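Side-chain contact in glutathione S-transferase (Pseudomonas fluorescens, PDB 3M3M), which probably acts as a glutathione transferase and binds glutathione: residues A[19-22]-A[23-27]. Sequence-based numbering, arbitrary orientation.
Sequences KLML and NLLGL
N23 N and L24 N bond back to K19 O and L20 O, and the last turn of helix 13-24 then closes with L27 N on L22 O at 2.9 Å. This ending is a Schellman motif: G26 has positive phi (67°), and its N bonds to N23 O. It ends the helix of the beta-alpha-beta unit formed with strands 4-8 and 29-33, in the thioredoxin-like N-terminal domain of the glutathione transferase fold. N23 also bonds to K19 through its side chain. CG of N23 lies beside its own backbone N (chi1 -74°), which brings ND2 back to K19 O at 2.8 Å. The N-H points almost straight at the oxygen (172°), which lies in the amide plane of N23. K19 O thus holds two donors of one residue, ND2 and N, from opposite faces of its carbonyl plane. ND2 also bonds to Y29 OH, on strand 29-33. A leucine at N23 would probably leave Y29 OH without this partner and K19 O with the backbone N alone. The extended K19 chain carries NZ to a salt bridge with D202 and to hydrogen bonds with the backbone O of P199 and M200.

Apolar side chains pack along the other sides of the turn. CD1 of L24 sits 3.8 Å from CG of L20, and both residues touch I162 of helix 159-168. L22 and L27 cross at about a right angle, with CD2 of L22 3.9 Å from CB of L27. Both rest on L76 and Y4, between helix 69-77 and the sheet. The chain of the selenomethionine M21 is bent, which sets its methyl CE unusually close against L25, 3.4 Å from CD1.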
loop_
_atom_site.group_PDB
_atom_site.type_symbol
_atom_site.label_atom_id
_atom_site.label_comp_id
_atom_site.label_asym_id
_atom_site.label_seq_id
_atom_site.Cartn_x
_atom_site.Cartn_y
_atom_site.Cartn_z
ATOM N N LYS A 19 5.531 -6.617 -2.229
ATOM C CA LYS A 19 5.548 -7.634 -3.355
ATOM C C LYS A 19 5.715 -6.867 -4.676
ATOM O O LYS A 19 6.539 -7.226 -5.544
ATOM C CB LYS A 19 4.216 -8.418 -3.363
ATOM C CG LYS A 19 4.208 -9.446 -4.551
ATOM C CD LYS A 19 2.797 -10.022 -4.760
ATOM C CE LYS A 19 2.822 -10.953 -6.043
ATOM N NZ LYS A 19 1.450 -11.612 -6.203
ATOM N N LEU A 20 4.860 -5.852 -4.872
ATOM C CA LEU A 20 4.949 -5.092 -6.148
ATOM C C LEU A 20 6.320 -4.439 -6.361
ATOM O O LEU A 20 6.948 -4.581 -7.431
ATOM C CB LEU A 20 3.858 -3.975 -6.123
ATOM C CG LEU A 20 3.755 -3.115 -7.415
ATOM C CD1 LEU A 20 3.736 -4.018 -8.805
ATOM C CD2 LEU A 20 2.431 -2.272 -7.289
HETATM N N MSE A 21 6.812 -3.752 -5.309
HETATM C CA MSE A 21 8.155 -3.105 -5.450
HETATM C C MSE A 21 9.309 -4.091 -5.746
HETATM O O MSE A 21 10.111 -3.827 -6.658
HETATM C CB MSE A 21 8.445 -2.365 -4.166
HETATM C CG MSE A 21 9.785 -1.615 -4.100
HETATM SE SE MSE A 21 9.621 0.133 -5.059
HETATM C CE MSE A 21 9.859 -0.388 -6.953
ATOM N N LEU A 22 9.329 -5.219 -5.038
ATOM C CA LEU A 22 10.358 -6.215 -5.293
ATOM C C LEU A 22 10.311 -6.717 -6.751
ATOM O O LEU A 22 11.395 -6.852 -7.417
ATOM C CB LEU A 22 10.269 -7.371 -4.264
ATOM C CG LEU A 22 10.658 -6.940 -2.819
ATOM C CD1 LEU A 22 10.080 -8.022 -1.900
ATOM C CD2 LEU A 22 12.193 -6.849 -2.727
ATOM N N ASN A 23 9.111 -7.019 -7.234
ATOM C CA ASN A 23 8.982 -7.492 -8.648
ATOM C C ASN A 23 9.308 -6.403 -9.672
ATOM O O ASN A 23 9.968 -6.662 -10.668
ATOM C CB ASN A 23 7.585 -8.128 -8.900
ATOM C CG ASN A 23 7.502 -9.484 -8.246
ATOM O OD1 ASN A 23 7.879 -10.499 -8.890
ATOM N ND2 ASN A 23 7.141 -9.544 -6.978
ATOM N N LEU A 24 8.895 -5.164 -9.415
ATOM C CA LEU A 24 9.157 -4.090 -10.391
ATOM C C LEU A 24 10.701 -3.926 -10.517
ATOM O O LEU A 24 11.171 -3.669 -11.617
ATOM C CB LEU A 24 8.609 -2.738 -9.890
ATOM C CG LEU A 24 7.119 -2.663 -10.090
ATOM C CD1 LEU A 24 6.609 -1.394 -9.234
ATOM C CD2 LEU A 24 6.703 -2.515 -11.634
ATOM N N LEU A 25 11.435 -4.149 -9.429
ATOM C CA LEU A 25 12.884 -3.998 -9.442
ATOM C C LEU A 25 13.690 -5.291 -9.694
ATOM O O LEU A 25 14.956 -5.241 -9.677
ATOM C CB LEU A 25 13.395 -3.366 -8.116
ATOM C CG LEU A 25 13.050 -1.869 -8.134
ATOM C CD1 LEU A 25 13.080 -1.333 -6.676
ATOM C CD2 LEU A 25 13.900 -1.010 -9.095
ATOM N N GLY A 26 12.978 -6.411 -9.947
ATOM C CA GLY A 26 13.658 -7.639 -10.255
ATOM C C GLY A 26 14.439 -8.186 -9.087
ATOM O O GLY A 26 15.513 -8.823 -9.292
ATOM N N LEU A 27 14.029 -7.867 -7.836
ATOM C CA LEU A 27 14.848 -8.276 -6.683
ATOM C C LEU A 27 14.379 -9.623 -6.087
ATOM O O LEU A 27 13.180 -9.863 -5.955
ATOM C CB LEU A 27 14.831 -7.227 -5.587
ATOM C CG LEU A 27 15.207 -5.804 -5.956
ATOM C CD1 LEU A 27 14.889 -4.841 -4.804
ATOM C CD2 LEU A 27 16.703 -5.790 -6.275
#